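Local coordinates for lectin (PDB 3V6N), which shows hemagglutination activity and binds calcium and sodium ions in a four-bladed beta-propeller of the hemopexin fold, at residues 10-15 with 86-91; 186-191 with 211-216; 133-138 with 155-160. One frame throughout, in Å; residues are numbered along the deposited sequence.

All three contacts lie in a four-bladed propeller of hemopexin type and are partly buried, each running from buried aromatics to a solvent-facing side. Contact 1 joins two blades: the end of strand 6-11 meets the loop after strand 82-87, through ring packing inside and an arginine on a histidine outside. Contacts 2 and 3 are equivalents within single blades, where the turn after the second strand holds the start of the helix after the fourth. Both rest on the same backbone bond and a water between turn and helix start; contact 2 adds a second water and a tyrosine pair, contact 3 an isoleucine against a phenylalanine. Contacts 1 and 3 lie on opposite sides of the chain's centre.

Contact 1. Residues 10-15 with 86-91; sequences FRSSRN and IDYAPH
The hydroxyl of Tyr-88 has two partners: the backbone N of Ser-13 gives it a weak hydrogen bond, N to OH 3.1 Å with an angle of only 128° at the hydrogen, and Asp-69 OD1 makes a second one. Ser-13 N comes in at the edge of the phenol ring, near its plane; Phe-10 takes one face. That pair is a T-shaped (edge-to-face) stack with ring centres 4.6 Å apart and planes inclined by 59°. CE2 of Phe-10 stands over the middle of the Tyr-88 ring, 3.3 Å above its plane, and touches Tyr-88 CE1 at 3.5 Å. The two side chains run past each other in opposite directions.

Further out the chemistry turns polar. Ser-12 OG accepts from Arg-14 N at 3.1 Å, an ST turn that bends the chain beside Pro-90. The proline ring lies against this bend, its CG 3.7 Å from Ser-13 OG, an oxygen already hydrogen-bonded to Asn-73. Arg-14, bent at chi2 (-72°), carries its guanidinium flat over one face of His-91, with NH1 of the arginine 3.7 Å from CD2 of the histidine. This stack is on the exposed side, and His-91 NE2 has its polar partner in Glu-17.

The contact thus ties two blades of the hemopexin-type propeller together. Strand 6-11 contributes Phe-10, which also stacks on Tyr-19 of its neighbour strand 17-22 and whose side chain lies about 5 Å from the bound sodium ion, while Tyr-88, just past strand 82-87, packs on Ala-75 of strand 74-79.

Contact 2. Residues 186-191 with 211-216; sequences YLFKGE and KKTLDY
This is a turn-to-helix contact within one blade of the four-bladed propeller, in the predicted hemopexin repeat 170-220: the tight turn between strands 184-189 and 192-197 receives the start of the short helix 213-216, which follows the outer strand 210-212. Gly-190 and Glu-191 form that turn, and the carbonyl of Glu-191 does the holding. Thr-213 N points at Glu-191 O over 3.1 Å, nearly straight at 168°, so a backbone N-H at the start of the helix, right after the N-cap Lys-212, finds its acceptor in the turn. The next such N-H is served through water: one water donates to Glu-191 O (2.7 Å) and accepts from Leu-214 N. A second water bridges the side chain, accepting from Thr-213 OG1 at 2.6 Å and donating to Gly-190 O. The same threonine oxygen lies at the edge of the Phe-188 ring, near its plane. On the solvent side, the aliphatic parts of Glu-191 and Lys-212 run close together, CG of the glutamate to CE of the lysine 4.3 Å.

At the far end two tyrosines cross at about a right angle and join at their hydroxyls. Tyr-216 has CG anti to its backbone N (chi1 -172°), which turns the ring toward Tyr-186. The rings are oblique, planes at 49°, with Tyr-186 CE1 3.5 Å from Tyr-216 CE2; the two OH atoms are hydrogen-bonded at 2.8 Å.

Contact 3. Residues 133-138 with 155-160; sequences YLFKGD and KSISDG. With SO4 (sulfate ion), chain H.
Backbone bonding comes first where Asp-138 and Ile-157 meet, in a blade of the hemopexin-type propeller: the turn joining strands 131-136 and 139-144 grips the start of helix 157-160. Gly-137 and Asp-138 have the torsions of a type II' turn, the glycine with positive phi, and this leaves the carbonyl of Asp-138 facing the helix. Ile-157 N donates to Asp-138 O at 2.9 Å, almost straight (174°), although the nitrogen is tilted 30° from the carbonyl plane. The same oxygen has a CA-H...O contact from Ser-156, CA to O 3.5 Å, and a weak bond from a water that in turn accepts from Ser-158 N. The helix start is therefore fastened to the turn partly directly and partly through solvent. Ser-156, the N-cap residue, makes no capping bond with its own side chain; Asp-159 OD2 takes a weak bond from the backbone N of Ser-156, while Asp-159 N is bonded to Ser-156 O. Gly-137 N is hydrogen-bonded to OD2 of Asp-121, a residue of the calcium site.

Apolar packing falls to Ile-157. Its CG1 lies anti to the carbonyl carbon (chi1 -74°) and the chain runs on extended, which brings CD1 to 3.7 Å from Phe-135 CD1. The two side chains cross at about a right angle, and Ile-157 CG1 sits in the plane of the phenylalanine ring at its edge.

A sulfate, probably from the crystallisation liquor, lies beside the contact, hydrogen-bonded to Tyr-133 alone of these two segments and also to Tyr-140 and Gly-201. Tyr-133 OH donates to sulfate O2 at 2.6 Å, the oxygen lying near the ring plane at the edge.

Contact 1. Residues 10-15 with 86-91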
loop_
_atom_site.group_PDB
_atom_site.type_symbol
_atom_site.label_atom_id
_atom_site.label_comp_id
_atom_site.label_asym_id
_atom_site.label_seq_id
_atom_site.Cartn_x
_atom_site.Cartn_y
_atom_site.Cartn_z
ATOM N N PHE A 10 -13.839 11.964 9.607
ATOM C CA PHE A 10 -13.705 11.771 11.047
ATOM C C PHE A 10 -13.892 13.091 11.792
ATOM O O PHE A 10 -13.576 14.170 11.276
ATOM C CB PHE A 10 -12.409 11.021 11.430
ATOM C CG PHE A 10 -11.126 11.819 11.253
ATOM C CD1 PHE A 10 -10.374 11.710 10.079
ATOM C CD2 PHE A 10 -10.634 12.625 12.285
ATOM C CE1 PHE A 10 -9.178 12.404 9.932
ATOM C CE2 PHE A 10 -9.447 13.344 12.126
ATOM C CZ PHE A 10 -8.712 13.227 10.950
ATOM N N ARG A 11 -14.447 12.990 12.988
ATOM C CA ARG A 11 -14.628 14.120 13.878
ATOM C C ARG A 11 -13.266 14.553 14.408
ATOM O O ARG A 11 -12.481 13.704 14.824
ATOM C CB ARG A 11 -15.490 13.660 15.059
ATOM C CG ARG A 11 -15.784 14.744 16.075
ATOM C CD ARG A 11 -16.603 14.232 17.243
ATOM N NE ARG A 11 -15.972 13.088 17.901
ATOM C CZ ARG A 11 -16.615 12.272 18.721
ATOM N NH1 ARG A 11 -17.915 12.476 18.967
ATOM N NH2 ARG A 11 -15.979 11.244 19.271
ATOM N N SER A 12 -12.982 15.854 14.385
ATOM C CA SER A 12 -11.796 16.407 15.060
ATOM C C SER A 12 -11.955 16.493 16.579
ATOM O O SER A 12 -13.077 16.543 17.100
ATOM C CB SER A 12 -11.498 17.808 14.551
ATOM O OG SER A 12 -10.265 18.286 15.084
ATOM N N SER A 13 -10.825 16.534 17.287
ATOM C CA SER A 13 -10.832 16.859 18.728
ATOM C C SER A 13 -11.163 18.339 18.985
ATOM O O SER A 13 -11.551 18.703 20.096
ATOM C CB SER A 13 -9.491 16.533 19.378
ATOM O OG SER A 13 -8.473 17.350 18.804
ATOM N N ARG A 14 -10.984 19.196 17.981
ATOM C CA ARG A 14 -11.488 20.575 18.067
ATOM C C ARG A 14 -13.033 20.612 17.931
ATOM O O ARG A 14 -13.595 19.984 17.021
ATOM C CB ARG A 14 -10.844 21.456 16.991
ATOM C CG ARG A 14 -9.316 21.468 17.026
ATOM C CD ARG A 14 -8.865 22.263 18.236
ATOM N NE ARG A 14 -7.415 22.290 18.399
ATOM C CZ ARG A 14 -6.632 23.280 17.987
ATOM N NH1 ARG A 14 -7.147 24.336 17.360
ATOM N NH2 ARG A 14 -5.328 23.203 18.210
ATOM N N ASN A 15 -13.686 21.346 18.839
ATOM C CA ASN A 15 -15.141 21.529 18.843
ATOM C C ASN A 15 -15.713 21.881 17.470
ATOM O O ASN A 15 -15.237 22.809 16.815
ATOM C CB ASN A 15 -15.557 22.625 19.858
ATOM C CG ASN A 15 -15.251 22.252 21.318
ATOM O OD1 ASN A 15 -15.005 21.090 21.641
ATOM N ND2 ASN A 15 -15.278 23.259 22.216
ATOM N N ILE A 86 -2.889 7.351 12.697
ATOM C CA ILE A 86 -2.147 8.606 12.578
ATOM C C ILE A 86 -2.417 9.612 13.709
ATOM O O ILE A 86 -3.477 9.599 14.335
ATOM C CB ILE A 86 -2.373 9.327 11.223
ATOM C CG1 ILE A 86 -3.866 9.683 11.019
ATOM C CG2 ILE A 86 -1.779 8.535 10.063
ATOM C CD1 ILE A 86 -4.088 10.772 9.983
ATOM N N ASP A 87 -1.425 10.470 13.960
ATOM C CA ASP A 87 -1.627 11.660 14.760
ATOM C C ASP A 87 -1.925 12.767 13.758
ATOM O O ASP A 87 -1.041 13.168 13.018
ATOM C CB ASP A 87 -0.365 11.971 15.568
ATOM C CG ASP A 87 -0.477 13.269 16.398
ATOM O OD1 ASP A 87 -1.358 14.124 16.151
ATOM O OD2 ASP A 87 0.374 13.450 17.283
ATOM N N TYR A 88 -3.165 13.251 13.725
ATOM C CA TYR A 88 -3.561 14.251 12.725
ATOM C C TYR A 88 -3.311 15.704 13.175
ATOM O O TYR A 88 -3.560 16.647 12.413
ATOM C CB TYR A 88 -5.012 14.039 12.244
ATOM C CG TYR A 88 -6.078 14.099 13.330
ATOM C CD1 TYR A 88 -6.493 12.933 13.992
ATOM C CD2 TYR A 88 -6.688 15.310 13.682
ATOM C CE1 TYR A 88 -7.459 12.970 14.972
ATOM C CE2 TYR A 88 -7.653 15.366 14.679
ATOM C CZ TYR A 88 -8.042 14.197 15.311
ATOM O OH TYR A 88 -9.008 14.223 16.290
ATOM N N ALA A 89 -2.825 15.869 14.410
ATOM C CA ALA A 89 -2.242 17.138 14.881
ATOM C C ALA A 89 -2.977 18.375 14.356
ATOM O O ALA A 89 -2.424 19.120 13.548
ATOM C CB ALA A 89 -0.769 17.204 14.479
ATOM N N PRO A 90 -4.217 18.596 14.829
ATOM C CA PRO A 90 -5.117 19.594 14.250
ATOM C C PRO A 90 -4.510 20.982 14.171
ATOM O O PRO A 90 -3.957 21.470 15.166
ATOM C CB PRO A 90 -6.296 19.627 15.229
ATOM C CG PRO A 90 -6.210 18.372 16.016
ATOM C CD PRO A 90 -4.768 17.980 16.050
ATOM N N HIS A 91 -4.603 21.610 13.001
ATOM C CA HIS A 91 -4.176 23.008 12.830
ATOM C C HIS A 91 -2.690 23.204 12.950
ATOM O O HIS A 91 -2.232 24.321 13.170
ATOM C CB HIS A 91 -4.874 23.924 13.842
ATOM C CG HIS A 91 -6.364 24.001 13.665
ATOM N ND1 HIS A 91 -6.986 25.114 13.245
ATOM C CD2 HIS A 91 -7.361 23.042 13.856
ATOM C CE1 HIS A 91 -8.312 24.888 13.175
ATOM N NE2 HIS A 91 -8.539 23.620 13.548
#

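Contact 2. Residues 186-191 with 211-216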
loop_
_atom_site.group_PDB
_atom_site.type_symbol
_atom_site.label_atom_id
_atom_site.label_comp_id
_atom_site.label_asym_id
_atom_site.label_seq_id
_atom_site.Cartn_x
_atom_site.Cartn_y
_atom_site.Cartn_z
ATOM N N TYR A 186 -23.476 11.484 11.507
ATOM C CA TYR A 186 -23.870 11.768 10.144
ATOM C C TYR A 186 -23.495 10.590 9.252
ATOM O O TYR A 186 -22.395 10.041 9.362
ATOM C CB TYR A 186 -23.188 13.036 9.629
ATOM C CG TYR A 186 -23.546 14.301 10.393
ATOM C CD1 TYR A 186 -24.570 15.149 9.952
ATOM C CD2 TYR A 186 -22.862 14.650 11.555
ATOM C CE1 TYR A 186 -24.895 16.310 10.653
ATOM C CE2 TYR A 186 -23.186 15.798 12.254
ATOM C CZ TYR A 186 -24.193 16.628 11.796
ATOM O OH TYR A 186 -24.488 17.769 12.504
ATOM N N LEU A 187 -24.416 10.205 8.384
ATOM C CA LEU A 187 -24.179 9.167 7.380
ATOM C C LEU A 187 -24.227 9.820 6.017
ATOM O O LEU A 187 -25.049 10.682 5.781
ATOM C CB LEU A 187 -25.238 8.059 7.472
ATOM C CG LEU A 187 -25.577 7.479 8.856
ATOM C CD1 LEU A 187 -26.643 6.391 8.718
ATOM C CD2 LEU A 187 -24.339 6.932 9.573
ATOM N N PHE A 188 -23.344 9.419 5.118
ATOM C CA PHE A 188 -23.321 10.003 3.776
ATOM C C PHE A 188 -23.464 8.937 2.699
ATOM O O PHE A 188 -22.942 7.822 2.835
ATOM C CB PHE A 188 -22.033 10.820 3.562
ATOM C CG PHE A 188 -21.854 11.935 4.568
ATOM C CD1 PHE A 188 -21.083 11.746 5.710
ATOM C CD2 PHE A 188 -22.477 13.167 4.379
ATOM C CE1 PHE A 188 -20.928 12.772 6.644
ATOM C CE2 PHE A 188 -22.339 14.193 5.309
ATOM C CZ PHE A 188 -21.561 13.996 6.445
ATOM N N LYS A 189 -24.171 9.298 1.631
ATOM C CA LYS A 189 -24.243 8.490 0.419
ATOM C C LYS A 189 -24.644 9.367 -0.778
ATOM O O LYS A 189 -25.738 9.958 -0.798
ATOM C CB LYS A 189 -25.220 7.318 0.585
ATOM C CG LYS A 189 -25.136 6.292 -0.539
ATOM C CD LYS A 189 -25.981 5.084 -0.188
ATOM C CE LYS A 189 -25.625 3.854 -1.011
ATOM N NZ LYS A 189 -26.476 2.760 -0.458
ATOM N N GLY A 190 -23.752 9.444 -1.772
ATOM C CA GLY A 190 -23.988 10.276 -2.949
ATOM C C GLY A 190 -24.202 11.706 -2.508
ATOM O O GLY A 190 -23.452 12.213 -1.685
ATOM N N GLU A 191 -25.251 12.345 -3.026
ATOM C CA GLU A 191 -25.556 13.732 -2.666
ATOM C C GLU A 191 -26.332 13.865 -1.349
ATOM O O GLU A 191 -26.707 14.981 -0.968
ATOM C CB GLU A 191 -26.306 14.440 -3.811
ATOM C CG GLU A 191 -27.677 13.848 -4.135
ATOM C CD GLU A 191 -28.150 14.129 -5.562
ATOM O OE1 GLU A 191 -29.251 13.644 -5.929
ATOM O OE2 GLU A 191 -27.435 14.820 -6.327
ATOM N N LYS A 211 -31.839 14.029 3.674
ATOM C CA LYS A 211 -31.789 15.315 2.963
ATOM C C LYS A 211 -30.544 15.481 2.089
ATOM O O LYS A 211 -29.709 14.583 1.999
ATOM C CB LYS A 211 -31.887 16.500 3.934
ATOM C CG LYS A 211 -33.147 16.562 4.776
ATOM C CD LYS A 211 -32.822 16.131 6.190
ATOM C CE LYS A 211 -33.814 16.705 7.191
ATOM N NZ LYS A 211 -34.941 15.763 7.463
ATOM N N LYS A 212 -30.437 16.645 1.455
ATOM C CA LYS A 212 -29.325 16.974 0.575
ATOM C C LYS A 212 -28.200 17.660 1.332
ATOM O O LYS A 212 -28.410 18.666 2.012
ATOM C CB LYS A 212 -29.799 17.860 -0.578
ATOM C CG LYS A 212 -30.639 17.108 -1.598
ATOM C CD LYS A 212 -30.541 17.742 -2.976
ATOM C CE LYS A 212 -29.092 17.838 -3.466
ATOM N NZ LYS A 212 -28.930 18.828 -4.567
ATOM N N THR A 213 -27.003 17.104 1.206
ATOM C CA THR A 213 -25.837 17.605 1.915
ATOM C C THR A 213 -25.579 19.102 1.677
ATOM O O THR A 213 -25.205 19.830 2.612
ATOM C CB THR A 213 -24.590 16.751 1.589
ATOM O OG1 THR A 213 -24.895 15.362 1.809
ATOM C CG2 THR A 213 -23.408 17.143 2.473
ATOM N N LEU A 214 -25.792 19.551 0.439
ATOM C CA LEU A 214 -25.571 20.952 0.055
ATOM C C LEU A 214 -26.574 21.932 0.694
ATOM O O LEU A 214 -26.248 23.102 0.889
ATOM C CB LEU A 214 -25.524 21.112 -1.478
ATOM C CG LEU A 214 -24.258 20.580 -2.177
ATOM C CD1 LEU A 214 -24.379 20.621 -3.694
ATOM C CD2 LEU A 214 -23.012 21.338 -1.721
ATOM N N ASP A 215 -27.777 21.461 1.025
ATOM C CA ASP A 215 -28.725 22.281 1.795
ATOM C C ASP A 215 -28.262 22.493 3.251
ATOM O O ASP A 215 -28.474 23.561 3.824
ATOM C CB ASP A 215 -30.130 21.667 1.799
ATOM C CG ASP A 215 -30.793 21.655 0.421
ATOM O OD1 ASP A 215 -30.330 22.363 -0.496
ATOM O OD2 ASP A 215 -31.807 20.937 0.262
ATOM N N TYR A 216 -27.635 21.477 3.840
ATOM C CA TYR A 216 -27.201 21.542 5.243
ATOM C C TYR A 216 -25.851 22.265 5.394
ATOM O O TYR A 216 -25.635 22.981 6.380
ATOM C CB TYR A 216 -27.135 20.125 5.818
ATOM C CG TYR A 216 -26.883 20.005 7.315
ATOM C CD1 TYR A 216 -27.894 20.260 8.232
ATOM C CD2 TYR A 216 -25.646 19.576 7.805
ATOM C CE1 TYR A 216 -27.688 20.113 9.598
ATOM C CE2 TYR A 216 -25.419 19.445 9.172
ATOM C CZ TYR A 216 -26.450 19.712 10.062
ATOM O OH TYR A 216 -26.262 19.575 11.409
HETATM O O HOH W 1 -23.420 13.465 0.859
HETATM O O HOH W 2 -26.329 17.493 -1.834
#

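Contact 3. Residues 133-138 with 155-160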
loop_
_atom_site.group_PDB
_atom_site.type_symbol
_atom_site.label_atom_id
_atom_site.label_comp_id
_atom_site.label_asym_id
_atom_site.label_seq_id
_atom_site.Cartn_x
_atom_site.Cartn_y
_atom_site.Cartn_z
ATOM N N TYR A 133 -18.284 1.786 15.270
ATOM C CA TYR A 133 -19.120 1.094 14.312
ATOM C C TYR A 133 -18.477 1.136 12.931
ATOM O O TYR A 133 -18.022 2.188 12.489
ATOM C CB TYR A 133 -20.510 1.718 14.285
ATOM C CG TYR A 133 -21.278 1.555 15.579
ATOM C CD1 TYR A 133 -21.992 0.383 15.833
ATOM C CD2 TYR A 133 -21.286 2.554 16.547
ATOM C CE1 TYR A 133 -22.702 0.219 17.004
ATOM C CE2 TYR A 133 -22.004 2.403 17.732
ATOM C CZ TYR A 133 -22.706 1.227 17.946
ATOM O OH TYR A 133 -23.423 1.033 19.092
ATOM N N LEU A 134 -18.436 -0.009 12.255
ATOM C CA LEU A 134 -17.828 -0.102 10.933
ATOM C C LEU A 134 -18.790 -0.745 9.953
ATOM O O LEU A 134 -19.515 -1.678 10.315
ATOM C CB LEU A 134 -16.497 -0.874 10.971
ATOM C CG LEU A 134 -15.461 -0.299 11.945
ATOM C CD1 LEU A 134 -15.501 -1.116 13.223
ATOM C CD2 LEU A 134 -14.053 -0.299 11.371
ATOM N N PHE A 135 -18.784 -0.254 8.718
ATOM C CA PHE A 135 -19.800 -0.643 7.737
ATOM C C PHE A 135 -19.156 -1.180 6.473
ATOM O O PHE A 135 -18.215 -0.558 5.945
ATOM C CB PHE A 135 -20.723 0.549 7.387
ATOM C CG PHE A 135 -21.458 1.117 8.569
ATOM C CD1 PHE A 135 -22.694 0.610 8.946
ATOM C CD2 PHE A 135 -20.904 2.159 9.321
ATOM C CE1 PHE A 135 -23.372 1.124 10.049
ATOM C CE2 PHE A 135 -21.586 2.681 10.419
ATOM C CZ PHE A 135 -22.824 2.165 10.783
ATOM N N LYS A 136 -19.677 -2.313 5.986
ATOM C CA LYS A 136 -19.271 -2.865 4.684
ATOM C C LYS A 136 -20.471 -3.525 4.009
ATOM O O LYS A 136 -21.102 -4.421 4.588
ATOM C CB LYS A 136 -18.090 -3.856 4.819
ATOM C CG LYS A 136 -17.615 -4.507 3.505
ATOM C CD LYS A 136 -17.108 -3.479 2.503
ATOM C CE LYS A 136 -16.592 -4.098 1.203
ATOM N NZ LYS A 136 -15.213 -4.645 1.400
ATOM N N GLY A 137 -20.775 -3.072 2.789
ATOM C CA GLY A 137 -22.021 -3.433 2.097
ATOM C C GLY A 137 -23.218 -3.189 2.993
ATOM O O GLY A 137 -23.351 -2.106 3.587
ATOM N N ASP A 138 -24.074 -4.197 3.128
ATOM C CA ASP A 138 -25.245 -4.095 3.995
ATOM C C ASP A 138 -25.009 -4.588 5.444
ATOM O O ASP A 138 -25.971 -4.801 6.183
ATOM C CB ASP A 138 -26.454 -4.811 3.349
ATOM C CG ASP A 138 -26.256 -6.317 3.228
ATOM O OD1 ASP A 138 -25.156 -6.792 3.526
ATOM O OD2 ASP A 138 -27.207 -7.036 2.849
ATOM N N LYS A 155 -23.645 -8.028 11.796
ATOM C CA LYS A 155 -25.101 -8.054 11.575
ATOM C C LYS A 155 -25.508 -7.196 10.384
ATOM O O LYS A 155 -24.749 -6.323 9.965
ATOM C CB LYS A 155 -25.826 -7.533 12.815
ATOM C CG LYS A 155 -25.927 -8.533 13.949
ATOM C CD LYS A 155 -26.405 -7.873 15.236
ATOM C CE LYS A 155 -26.837 -8.924 16.260
ATOM N NZ LYS A 155 -26.757 -8.415 17.660
ATOM N N SER A 156 -26.709 -7.430 9.856
ATOM C CA SER A 156 -27.297 -6.517 8.892
ATOM C C SER A 156 -27.433 -5.100 9.524
ATOM O O SER A 156 -27.772 -4.960 10.712
ATOM C CB SER A 156 -28.642 -7.062 8.370
ATOM O OG SER A 156 -28.473 -8.242 7.548
ATOM N N ILE A 157 -27.126 -4.069 8.733
ATOM C CA ILE A 157 -27.325 -2.664 9.126
ATOM C C ILE A 157 -28.732 -2.430 9.703
ATOM O O ILE A 157 -28.893 -1.753 10.728
ATOM C CB ILE A 157 -27.074 -1.703 7.931
ATOM C CG1 ILE A 157 -25.565 -1.586 7.630
ATOM C CG2 ILE A 157 -27.703 -0.341 8.190
ATOM C CD1 ILE A 157 -25.206 -0.658 6.478
ATOM N N SER A 158 -29.726 -3.019 9.042
ATOM C CA SER A 158 -31.130 -3.006 9.479
ATOM C C SER A 158 -31.439 -3.663 10.834
ATOM O O SER A 158 -32.462 -3.336 11.443
ATOM C CB SER A 158 -32.022 -3.623 8.402
ATOM O OG SER A 158 -32.504 -2.577 7.598
ATOM N N ASP A 159 -30.607 -4.605 11.274
ATOM C CA ASP A 159 -30.772 -5.206 12.596
ATOM C C ASP A 159 -30.467 -4.180 13.673
ATOM O O ASP A 159 -31.178 -4.101 14.668
ATOM C CB ASP A 159 -29.848 -6.419 12.818
ATOM C CG ASP A 159 -30.168 -7.596 11.914
ATOM O OD1 ASP A 159 -31.298 -7.686 11.400
ATOM O OD2 ASP A 159 -29.267 -8.448 11.714
ATOM N N GLY A 160 -29.398 -3.405 13.476
ATOM C CA GLY A 160 -28.923 -2.473 14.493
ATOM C C GLY A 160 -29.484 -1.079 14.353
ATOM O O GLY A 160 -29.567 -0.340 15.333
HETATM S S SO4 H . -26.059 -1.294 18.190
HETATM O O1 SO4 H . -27.448 -1.622 18.574
HETATM O O2 SO4 H . -25.336 -0.708 19.329
HETATM O O3 SO4 H . -25.394 -2.522 17.740
HETATM O O4 SO4 H . -26.242 -0.303 17.121
HETATM O O HOH W 3 -29.123 -3.574 6.116
#